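Local coordinates for N-acylethanolamine-hydrolyzing acid amidase subunit beta (Caenorhabditis elegans, PDB 6DY3), which probably degrades bioactive fatty acid amides such as N-palmitoylethanolamine to ethanolamine and free fatty acids, acting as one subunit of a heterodimer made by autocatalytic cleavage, at residues V5-S9 with R187-D191; I42-G46 with R97-E101; P61-S65 with V126-K130; N79-E83 with N140-A144. One frame throughout, in Å; residues are numbered along the deposited sequence.

Contact 1: V5-S9 with R187-D191; sequences VAQNS and RRNFD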
loop_
_atom_site.group_PDB
_atom_site.type_symbol
_atom_site.label_atom_id
_atom_site.label_comp_id
_atom_site.label_asym_id
_atom_site.label_seq_id
_atom_site.Cartn_x
_atom_site.Cartn_y
_atom_site.Cartn_z
ATOM N N VAL B 5 -2.586 -11.087 8.014
ATOM C CA VAL B 5 -4.006 -11.408 7.980
ATOM C C VAL B 5 -4.236 -12.602 8.892
ATOM O O VAL B 5 -3.509 -13.598 8.806
ATOM C CB VAL B 5 -4.490 -11.706 6.550
ATOM C CG1 VAL B 5 -5.839 -12.441 6.568
ATOM C CG2 VAL B 5 -4.613 -10.411 5.781
ATOM N N ALA B 6 -5.250 -12.508 9.755
ATOM C CA ALA B 6 -5.552 -13.560 10.719
ATOM C C ALA B 6 -7.058 -13.709 10.881
ATOM O O ALA B 6 -7.793 -12.717 10.887
ATOM C CB ALA B 6 -4.911 -13.269 12.087
ATOM N N GLN B 7 -7.514 -14.955 11.013
ATOM C CA GLN B 7 -8.913 -15.250 11.296
ATOM C C GLN B 7 -9.006 -15.948 12.647
ATOM O O GLN B 7 -8.411 -17.013 12.842
ATOM C CB GLN B 7 -9.530 -16.112 10.194
ATOM C CG GLN B 7 -11.019 -16.316 10.371
ATOM C CD GLN B 7 -11.650 -17.113 9.252
ATOM O OE1 GLN B 7 -10.968 -17.673 8.394
ATOM N NE2 GLN B 7 -12.969 -17.146 9.241
ATOM N N ASN B 8 -9.747 -15.348 13.577
ATOM C CA ASN B 8 -9.831 -15.900 14.919
ATOM C C ASN B 8 -10.842 -17.043 14.951
ATOM O O ASN B 8 -11.438 -17.417 13.938
ATOM C CB ASN B 8 -10.187 -14.806 15.927
ATOM C CG ASN B 8 -11.533 -14.168 15.654
ATOM O OD1 ASN B 8 -12.363 -14.713 14.929
ATOM N ND2 ASN B 8 -11.762 -13.007 16.250
ATOM N N SER B 9 -11.040 -17.605 16.147
ATOM C CA SER B 9 -11.954 -18.733 16.294
ATOM C C SER B 9 -13.383 -18.331 15.958
ATOM O O SER B 9 -14.134 -19.117 15.369
ATOM C CB SER B 9 -11.875 -19.281 17.719
ATOM O OG SER B 9 -10.558 -19.696 18.036
ATOM N N ARG B 187 -4.944 -18.262 18.475
ATOM C CA ARG B 187 -6.058 -17.949 17.591
ATOM C C ARG B 187 -7.265 -17.454 18.376
ATOM O O ARG B 187 -7.909 -16.474 17.980
ATOM C CB ARG B 187 -6.439 -19.181 16.768
ATOM C CG ARG B 187 -7.571 -18.904 15.792
ATOM C CD ARG B 187 -8.042 -20.138 15.058
ATOM N NE ARG B 187 -9.163 -19.810 14.185
ATOM C CZ ARG B 187 -9.857 -20.698 13.481
ATOM N NH1 ARG B 187 -9.552 -21.991 13.542
ATOM N NH2 ARG B 187 -10.862 -20.290 12.717
ATOM N N ARG B 188 -7.588 -18.112 19.487
ATOM C CA ARG B 188 -8.809 -17.794 20.215
ATOM C C ARG B 188 -8.726 -16.395 20.813
ATOM O O ARG B 188 -7.696 -15.992 21.361
ATOM C CB ARG B 188 -9.063 -18.827 21.314
ATOM C CG ARG B 188 -10.379 -18.618 22.056
ATOM C CD ARG B 188 -10.774 -19.823 22.910
ATOM N NE ARG B 188 -11.040 -21.015 22.098
ATOM C CZ ARG B 188 -10.293 -22.120 22.085
ATOM N NH1 ARG B 188 -9.210 -22.232 22.850
ATOM N NH2 ARG B 188 -10.636 -23.135 21.300
ATOM N N ASN B 189 -9.827 -15.651 20.693
ATOM C CA ASN B 189 -9.948 -14.294 21.220
ATOM C C ASN B 189 -8.963 -13.322 20.582
ATOM O O ASN B 189 -8.703 -12.248 21.136
ATOM C CB ASN B 189 -9.789 -14.273 22.744
ATOM C CG ASN B 189 -10.916 -14.996 23.460
ATOM O OD1 ASN B 189 -12.000 -15.196 22.905
ATOM N ND2 ASN B 189 -10.670 -15.379 24.704
ATOM N N PHE B 190 -8.416 -13.658 19.418
ATOM C CA PHE B 190 -7.548 -12.734 18.704
ATOM C C PHE B 190 -8.409 -11.663 18.048
ATOM O O PHE B 190 -9.290 -11.974 17.239
ATOM C CB PHE B 190 -6.707 -13.457 17.657
ATOM C CG PHE B 190 -5.664 -12.586 17.028
ATOM C CD1 PHE B 190 -4.369 -12.568 17.517
ATOM C CD2 PHE B 190 -5.980 -11.775 15.955
ATOM C CE1 PHE B 190 -3.412 -11.765 16.947
ATOM C CE2 PHE B 190 -5.021 -10.966 15.378
ATOM C CZ PHE B 190 -3.735 -10.962 15.875
ATOM N N ASP B 191 -8.168 -10.407 18.413
ATOM C CA ASP B 191 -8.963 -9.305 17.895
ATOM C C ASP B 191 -8.057 -8.197 17.384
ATOM O O ASP B 191 -6.839 -8.376 17.279
ATOM C CB ASP B 191 -9.905 -8.773 18.979
ATOM C CG ASP B 191 -9.162 -8.254 20.198
ATOM O OD1 ASP B 191 -9.710 -7.371 20.892
ATOM O OD2 ASP B 191 -8.034 -8.728 20.468
#
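Asn8 ND2 donates to Phe190 O at 2.9 Å, the shortest hydrogen bond joining the end of strand 2-7 to the loop between helices 173-185 and 192-199. A bond then runs the other way, from Arg187 NH2 to Asn8 O at 3.2 Å, and the same arginine adds a weak one from NE to Gln7 O, also 3.2 Å. The extended Arg187 side chain, with all its torsions near t, can thus lay its guanidinium beside the two successive carbonyls where the strand gives out. Asn8 is held on its own side as well, since its OD1 accepts from the backbone of Gln12, which leaves the amide nitrogen directed across the gap.

The loop is shaped by a type II turn from Arg187 to Phe190, closed by Phe190 N to Arg187 O at 3.2 Å, with Asn189 at positive phi. This turn brings Phe190 back against the strand, where its CE2 lies 4.0 Å from Ala6 CB; Leu182 and Leu185 of the preceding helix touch the same ring. At the exposed border Ser9 OG approaches Arg188 CA to 3.4 Å. Each of the three bonds pairs a side-chain donor with a backbone acceptor, so the joint between the end of strand 2-7 and the interhelical loop depends on the course of the main chain more than on an opposing charge.

Contact 2: I42-G46 with R97-E101; sequences IQYSG and RDVLE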
loop_
_atom_site.group_PDB
_atom_site.type_symbol
_atom_site.label_atom_id
_atom_site.label_comp_id
_atom_site.label_asym_id
_atom_site.label_seq_id
_atom_site.Cartn_x
_atom_site.Cartn_y
_atom_site.Cartn_z
ATOM N N ILE B 42 -19.525 6.143 0.746
ATOM C CA ILE B 42 -18.120 5.758 0.692
ATOM C C ILE B 42 -17.982 4.540 -0.212
ATOM O O ILE B 42 -18.512 3.463 0.086
ATOM C CB ILE B 42 -17.565 5.478 2.096
ATOM C CG1 ILE B 42 -17.545 6.767 2.925
ATOM C CG2 ILE B 42 -16.152 4.884 2.008
ATOM C CD1 ILE B 42 -17.055 6.592 4.345
ATOM N N GLN B 43 -17.256 4.705 -1.317
ATOM C CA GLN B 43 -16.989 3.587 -2.213
ATOM C C GLN B 43 -15.851 2.726 -1.685
ATOM O O GLN B 43 -15.954 1.496 -1.651
ATOM C CB GLN B 43 -16.663 4.109 -3.612
ATOM C CG GLN B 43 -17.729 5.024 -4.184
ATOM C CD GLN B 43 -19.094 4.381 -4.180
ATOM O OE1 GLN B 43 -19.314 3.371 -4.842
ATOM N NE2 GLN B 43 -20.015 4.950 -3.411
ATOM N N TYR B 44 -14.757 3.360 -1.279
ATOM C CA TYR B 44 -13.615 2.659 -0.719
ATOM C C TYR B 44 -12.757 3.688 -0.006
ATOM O O TYR B 44 -12.879 4.892 -0.241
ATOM C CB TYR B 44 -12.807 1.914 -1.795
ATOM C CG TYR B 44 -12.380 2.786 -2.957
ATOM C CD1 TYR B 44 -11.137 3.392 -2.974
ATOM C CD2 TYR B 44 -13.231 3.016 -4.030
ATOM C CE1 TYR B 44 -10.751 4.189 -4.025
ATOM C CE2 TYR B 44 -12.849 3.813 -5.088
ATOM C CZ TYR B 44 -11.610 4.400 -5.078
ATOM O OH TYR B 44 -11.218 5.201 -6.125
ATOM N N SER B 45 -11.919 3.197 0.896
ATOM C CA SER B 45 -11.021 4.029 1.679
ATOM C C SER B 45 -9.591 3.554 1.466
ATOM O O SER B 45 -9.343 2.468 0.932
ATOM C CB SER B 45 -11.384 3.988 3.168
ATOM O OG SER B 45 -12.754 4.290 3.367
ATOM N N GLY B 46 -8.643 4.384 1.882
ATOM C CA GLY B 46 -7.249 4.028 1.750
ATOM C C GLY B 46 -6.351 4.973 2.510
ATOM O O GLY B 46 -6.748 6.077 2.894
ATOM N N ARG B 97 -6.147 0.827 -6.733
ATOM C CA ARG B 97 -7.294 1.708 -6.546
ATOM C C ARG B 97 -8.424 1.333 -7.491
ATOM O O ARG B 97 -9.599 1.376 -7.114
ATOM C CB ARG B 97 -6.878 3.163 -6.753
ATOM C CG ARG B 97 -8.018 4.154 -6.626
ATOM C CD ARG B 97 -7.531 5.571 -6.839
ATOM N NE ARG B 97 -8.632 6.509 -7.036
ATOM C CZ ARG B 97 -8.473 7.797 -7.330
ATOM N NH1 ARG B 97 -7.252 8.305 -7.464
ATOM N NH2 ARG B 97 -9.537 8.579 -7.494
ATOM N N ASP B 98 -8.086 0.961 -8.725
ATOM C CA ASP B 98 -9.108 0.566 -9.687
ATOM C C ASP B 98 -9.839 -0.687 -9.227
ATOM O O ASP B 98 -11.043 -0.833 -9.457
ATOM C CB ASP B 98 -8.471 0.348 -11.058
ATOM C CG ASP B 98 -9.481 -0.034 -12.118
ATOM O OD1 ASP B 98 -10.176 0.869 -12.634
ATOM O OD2 ASP B 98 -9.575 -1.238 -12.441
ATOM N N VAL B 99 -9.124 -1.614 -8.589
ATOM C CA VAL B 99 -9.778 -2.807 -8.061
ATOM C C VAL B 99 -10.721 -2.436 -6.925
ATOM O O VAL B 99 -11.847 -2.946 -6.842
ATOM C CB VAL B 99 -8.725 -3.840 -7.615
ATOM C CG1 VAL B 99 -9.384 -5.019 -6.891
ATOM C CG2 VAL B 99 -7.930 -4.334 -8.808
ATOM N N LEU B 100 -10.283 -1.546 -6.030
ATOM C CA LEU B 100 -11.141 -1.112 -4.932
ATOM C C LEU B 100 -12.401 -0.431 -5.443
ATOM O O LEU B 100 -13.441 -0.474 -4.777
ATOM C CB LEU B 100 -10.379 -0.159 -4.005
ATOM C CG LEU B 100 -9.322 -0.779 -3.091
ATOM C CD1 LEU B 100 -8.499 0.310 -2.407
ATOM C CD2 LEU B 100 -9.972 -1.687 -2.062
ATOM N N GLU B 101 -12.334 0.189 -6.618
ATOM C CA GLU B 101 -13.460 0.947 -7.143
ATOM C C GLU B 101 -14.436 0.094 -7.942
ATOM O O GLU B 101 -15.635 0.387 -7.935
ATOM C CB GLU B 101 -12.951 2.093 -8.022
ATOM C CG GLU B 101 -14.029 3.082 -8.444
ATOM C CD GLU B 101 -13.454 4.368 -9.012
ATOM O OE1 GLU B 101 -12.642 5.020 -8.324
ATOM O OE2 GLU B 101 -13.817 4.730 -10.147
#
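This is a buried strand-to-helix contact in which one aromatic side chain does nearly all the bridging. Strand 41-49 of the seven-stranded sheet runs roughly against helix 92-102, the short segments meeting at 148° with their axes 8.4 Å apart. A classic beta bulge, with Gln43 and Tyr44 both opposite Phe36, sets the CA-to-CB bonds of these two consecutive residues toward the helix.

Tyr44 illustrates how a phenol can be used at both its parts. Its hydroxyl donates to Glu101 OE1, with OH at 2.6 Å, and accepts from Arg97 NE at 3.0 Å, thereby linking residues one helical turn apart. Its ring lies against the helix by one face: Leu100 CB sits 4.1 Å from the ring centroid in a CH-pi contact, and Tyr44 CG is 3.7 Å from Leu100 CB.

The surroundings extend the same network. Phe36 of strand 31-38 stacks on the Tyr44 ring, while Arg97 also bonds to Asn53 O and forms a salt bridge with Glu77 of the alpha-subunit. Leu100 reaches Val66 on strand 64-70, and Val99 packs on helix 106-113, so the helix is lodged between the sheet, its neighbouring helix and the partner subunit.

Contact 3: P61-S65 with V126-K130; sequences PGEYS and VAGIK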
loop_
_atom_site.group_PDB
_atom_site.type_symbol
_atom_site.label_atom_id
_atom_site.label_comp_id
_atom_site.label_asym_id
_atom_site.label_seq_id
_atom_site.Cartn_x
_atom_site.Cartn_y
_atom_site.Cartn_z
ATOM N N PRO B 61 -15.269 -1.057 2.265
ATOM C CA PRO B 61 -15.927 -1.292 3.557
ATOM C C PRO B 61 -16.988 -2.380 3.476
ATOM O O PRO B 61 -17.799 -2.422 2.550
ATOM C CB PRO B 61 -16.527 0.075 3.907
ATOM C CG PRO B 61 -16.560 0.828 2.616
ATOM C CD PRO B 61 -15.400 0.341 1.827
ATOM N N GLY B 62 -16.952 -3.289 4.448
ATOM C CA GLY B 62 -17.884 -4.389 4.507
ATOM C C GLY B 62 -17.536 -5.578 3.637
ATOM O O GLY B 62 -18.167 -6.632 3.782
ATOM N N GLU B 63 -16.555 -5.460 2.745
ATOM C CA GLU B 63 -16.292 -6.504 1.759
ATOM C C GLU B 63 -14.876 -7.054 1.859
ATOM O O GLU B 63 -14.708 -8.260 2.065
ATOM C CB GLU B 63 -16.580 -5.966 0.352
ATOM C CG GLU B 63 -18.025 -5.494 0.172
ATOM C CD GLU B 63 -19.040 -6.640 0.207
ATOM O OE1 GLU B 63 -18.627 -7.820 0.202
ATOM O OE2 GLU B 63 -20.257 -6.358 0.243
ATOM N N TYR B 64 -13.851 -6.222 1.698
ATOM C CA TYR B 64 -12.484 -6.718 1.764
ATOM C C TYR B 64 -11.526 -5.556 1.984
ATOM O O TYR B 64 -11.867 -4.389 1.765
ATOM C CB TYR B 64 -12.095 -7.468 0.488
ATOM C CG TYR B 64 -12.099 -6.600 -0.748
ATOM C CD1 TYR B 64 -10.928 -6.012 -1.208
ATOM C CD2 TYR B 64 -13.267 -6.367 -1.457
ATOM C CE1 TYR B 64 -10.920 -5.222 -2.337
ATOM C CE2 TYR B 64 -13.267 -5.577 -2.590
ATOM C CZ TYR B 64 -12.091 -5.008 -3.024
ATOM O OH TYR B 64 -12.090 -4.220 -4.150
ATOM N N SER B 65 -10.310 -5.902 2.397
ATOM C CA SER B 65 -9.222 -4.950 2.524
ATOM C C SER B 65 -7.992 -5.513 1.820
ATOM O O SER B 65 -7.857 -6.725 1.632
ATOM C CB SER B 65 -8.912 -4.633 4.001
ATOM O OG SER B 65 -8.586 -5.804 4.720
ATOM N N VAL B 126 -4.854 -9.824 0.855
ATOM C CA VAL B 126 -6.273 -9.508 0.790
ATOM C C VAL B 126 -6.978 -10.204 1.946
ATOM O O VAL B 126 -6.712 -11.377 2.234
ATOM C CB VAL B 126 -6.887 -9.935 -0.562
ATOM C CG1 VAL B 126 -8.287 -9.348 -0.724
ATOM C CG2 VAL B 126 -5.989 -9.524 -1.719
ATOM N N ALA B 127 -7.881 -9.478 2.602
ATOM C CA ALA B 127 -8.655 -9.995 3.720
ATOM C C ALA B 127 -10.140 -9.839 3.428
ATOM O O ALA B 127 -10.574 -8.811 2.899
ATOM C CB ALA B 127 -8.294 -9.267 5.017
ATOM N N GLY B 128 -10.920 -10.858 3.780
ATOM C CA GLY B 128 -12.340 -10.862 3.489
ATOM C C GLY B 128 -13.221 -10.922 4.720
ATOM O O GLY B 128 -12.871 -10.392 5.780
ATOM N N ILE B 129 -14.378 -11.574 4.586
ATOM C CA ILE B 129 -15.375 -11.604 5.650
ATOM C C ILE B 129 -15.824 -13.036 5.919
ATOM O O ILE B 129 -16.167 -13.384 7.055
ATOM C CB ILE B 129 -16.570 -10.705 5.292
ATOM C CG1 ILE B 129 -17.237 -11.206 4.008
ATOM C CG2 ILE B 129 -16.107 -9.254 5.156
ATOM C CD1 ILE B 129 -18.371 -10.320 3.497
ATOM N N LYS B 130 -15.810 -13.881 4.889
ATOM C CA LYS B 130 -16.242 -15.263 5.040
ATOM C C LYS B 130 -15.064 -16.135 5.480
ATOM O O LYS B 130 -13.955 -15.655 5.722
ATOM C CB LYS B 130 -16.866 -15.769 3.740
ATOM C CG LYS B 130 -18.207 -15.132 3.426
ATOM C CD LYS B 130 -18.589 -15.247 1.954
ATOM C CE LYS B 130 -18.508 -16.673 1.444
ATOM N NZ LYS B 130 -18.792 -16.754 -0.012
#
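A classic beta bulge, in which Glu63 and Tyr64 both face Arg60, marks the place where the chain turns into strand 64-70 and begins to pair with strand 122-127. Past that irregularity the pairing is orthodox. Ser65 and Ala127 form an antiparallel hydrogen-bonded pair, with Ser65 N to Ala127 O at 3.0 Å and Ala127 N to Ser65 O at 2.9 Å. The same carbonyls take CA-H...O contacts, Tyr64 CA to Ala127 O at 3.1 Å and Val126 CA to Ser65 O at 3.3 Å. Farther out the ladder gives way to looser packing, where Ile129 CG2 rests 3.5 Å from Glu63 O.

The pair separates two environments. On one face Ser65 OG and Ala127 CB lie 3.5 Å apart and look onto strand 13-20 of the other sheet, where Ser65 OG bonds to His15 ND1; the Ser65 side chain is about 8 Å from that of Arg17, a position probably important for activity. On the other face Tyr64 and Val126 pack among helices 92-102 and 106-113, and Tyr64 OH bonds to Gln103 O. Sheet against sheet on one side and helices on the other is the layering of the alpha-beta-beta-alpha fold of N-terminal nucleophile hydrolases.

Contact 4: N79-E83 with N140-A144; sequences NILME and NRWSA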
loop_
_atom_site.group_PDB
_atom_site.type_symbol
_atom_site.label_atom_id
_atom_site.label_comp_id
_atom_site.label_asym_id
_atom_site.label_seq_id
_atom_site.Cartn_x
_atom_site.Cartn_y
_atom_site.Cartn_z
ATOM N N ASN B 79 18.087 -6.905 -13.580
ATOM C CA ASN B 79 16.666 -6.808 -13.878
ATOM C C ASN B 79 16.084 -5.412 -13.732
ATOM O O ASN B 79 14.854 -5.267 -13.841
ATOM C CB ASN B 79 15.877 -7.765 -12.974
ATOM C CG ASN B 79 16.231 -9.213 -13.199
ATOM O OD1 ASN B 79 16.355 -9.971 -12.239
ATOM N ND2 ASN B 79 16.394 -9.612 -14.462
ATOM N N ILE B 80 16.907 -4.389 -13.531
ATOM C CA ILE B 80 16.374 -3.056 -13.250
ATOM C C ILE B 80 15.508 -2.569 -14.404
ATOM O O ILE B 80 14.448 -1.974 -14.195
ATOM C CB ILE B 80 17.523 -2.067 -12.953
ATOM C CG1 ILE B 80 16.922 -0.690 -12.721
ATOM C CG2 ILE B 80 18.545 -2.013 -14.107
ATOM C CD1 ILE B 80 17.801 0.226 -11.933
ATOM N N LEU B 81 15.944 -2.827 -15.645
ATOM C CA LEU B 81 15.183 -2.407 -16.816
ATOM C C LEU B 81 13.824 -3.081 -16.848
ATOM O O LEU B 81 12.809 -2.438 -17.152
ATOM C CB LEU B 81 15.947 -2.732 -18.094
ATOM C CG LEU B 81 17.172 -1.873 -18.388
ATOM C CD1 LEU B 81 17.670 -2.225 -19.768
ATOM C CD2 LEU B 81 16.891 -0.388 -18.277
ATOM N N MET B 82 13.786 -4.384 -16.559
ATOM C CA MET B 82 12.518 -5.100 -16.530
ATOM C C MET B 82 11.644 -4.642 -15.365
ATOM O O MET B 82 10.413 -4.638 -15.486
ATOM C CB MET B 82 12.782 -6.612 -16.444
ATOM C CG MET B 82 11.583 -7.490 -16.702
ATOM S SD MET B 82 10.841 -7.193 -18.316
ATOM C CE MET B 82 9.420 -8.293 -18.247
ATOM N N GLU B 83 12.245 -4.252 -14.237
ATOM C CA GLU B 83 11.469 -3.706 -13.126
ATOM C C GLU B 83 10.802 -2.396 -13.527
ATOM O O GLU B 83 9.597 -2.208 -13.327
ATOM C CB GLU B 83 12.368 -3.489 -11.901
ATOM C CG GLU B 83 12.991 -4.765 -11.316
ATOM C CD GLU B 83 12.103 -5.472 -10.294
ATOM O OE1 GLU B 83 10.972 -5.002 -10.035
ATOM O OE2 GLU B 83 12.542 -6.507 -9.740
ATOM N N ASN B 140 4.848 -12.787 -9.376
ATOM C CA ASN B 140 6.179 -13.277 -9.695
ATOM C C ASN B 140 6.727 -12.555 -10.915
ATOM O O ASN B 140 6.021 -11.823 -11.610
ATOM C CB ASN B 140 6.154 -14.790 -9.939
ATOM C CG ASN B 140 5.635 -15.566 -8.747
ATOM O OD1 ASN B 140 6.011 -15.297 -7.608
ATOM N ND2 ASN B 140 4.757 -16.530 -9.003
ATOM N N ARG B 141 8.013 -12.772 -11.164
ATOM C CA ARG B 141 8.662 -12.260 -12.356
ATOM C C ARG B 141 8.159 -13.052 -13.575
ATOM O O ARG B 141 8.442 -14.254 -13.670
ATOM C CB ARG B 141 10.176 -12.377 -12.240
ATOM C CG ARG B 141 10.777 -11.446 -11.207
ATOM C CD ARG B 141 12.262 -11.701 -11.050
ATOM N NE ARG B 141 12.919 -10.671 -10.249
ATOM C CZ ARG B 141 14.192 -10.725 -9.861
ATOM N NH1 ARG B 141 14.948 -11.766 -10.195
ATOM N NH2 ARG B 141 14.712 -9.736 -9.137
ATOM N N TRP B 142 7.426 -12.431 -14.509
ATOM C CA TRP B 142 6.999 -11.021 -14.469
ATOM C C TRP B 142 5.518 -10.898 -14.776
ATOM O O TRP B 142 5.002 -9.790 -14.906
ATOM C CB TRP B 142 7.808 -10.195 -15.471
ATOM C CG TRP B 142 9.281 -10.174 -15.183
ATOM C CD1 TRP B 142 10.229 -11.001 -15.704
ATOM C CD2 TRP B 142 9.973 -9.272 -14.309
ATOM N NE1 TRP B 142 11.467 -10.677 -15.207
ATOM C CE2 TRP B 142 11.337 -9.620 -14.346
ATOM C CE3 TRP B 142 9.570 -8.208 -13.499
ATOM C CZ2 TRP B 142 12.303 -8.939 -13.608
ATOM C CZ3 TRP B 142 10.529 -7.536 -12.764
ATOM C CH2 TRP B 142 11.880 -7.903 -12.823
ATOM N N SER B 143 4.830 -12.034 -14.866
ATOM C CA SER B 143 3.417 -12.014 -15.220
ATOM C C SER B 143 2.591 -13.102 -14.549
ATOM O O SER B 143 1.373 -13.120 -14.740
ATOM C CB SER B 143 3.292 -12.131 -16.742
ATOM O OG SER B 143 3.936 -13.308 -17.191
ATOM N N ALA B 144 3.192 -14.008 -13.790
ATOM C CA ALA B 144 2.463 -15.077 -13.128
ATOM C C ALA B 144 2.174 -14.702 -11.681
ATOM O O ALA B 144 2.799 -13.804 -11.109
ATOM C CB ALA B 144 3.251 -16.388 -13.185
#
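Trp142 gives up more area than any other residue here, 117 Å², with Met82 and Asn79 on helix 76-89 next at 56 and 47 Å². Met82 lies over one face of the indole: its SD is 4.5 Å from the centroid of the Trp142 five-membered ring and only 3° off the ring normal, a Met-aromatic contact. Asn79 meets the ring edge instead, its CB 3.8 Å from Trp142 CZ2, and Glu83 OE2 also approaches that edge, 3.4 Å from Trp142 CH2.

The tryptophan projects from the turn of the beta hairpin formed by strands 134-139 and 145-149, a turn closed by Asn140 N to Ala144 O at 2.9 Å and containing a cis peptide between Arg141 and Trp142. Polar contacts are loose by comparison. Glu83 OE2 and Arg141 NH2 form a long salt bridge of 3.9 Å, and that arginine nitrogen is hydrogen-bonded to Gly74 O. Ile80 and Leu81 of the same helix pack on Leu55 of the alpha-subunit.

Three of the contacts involve the seven-stranded sheet or its hairpin, and contact 1 the end of a strand of the five-stranded sheet. Contacts 2 and 3 lie 12 Å apart between centres, with Tyr64 OH against Val99 O at 3.0 Å. Contact 3 also touches contact 1, Val5 CG2 lying 3.9 Å from Ala127 CB, so the two sheets meet there. Contact 4 stands apart, its centre 35 Å from that of contact 1 and on the opposite side of the chain's centre. Along the chain, contact 1 spans all the others, whereas contacts 2, 3 and 4 interleave, their first segments all preceding residue 97. Such crossed connections tie strands, helices and hairpin into one compact unit.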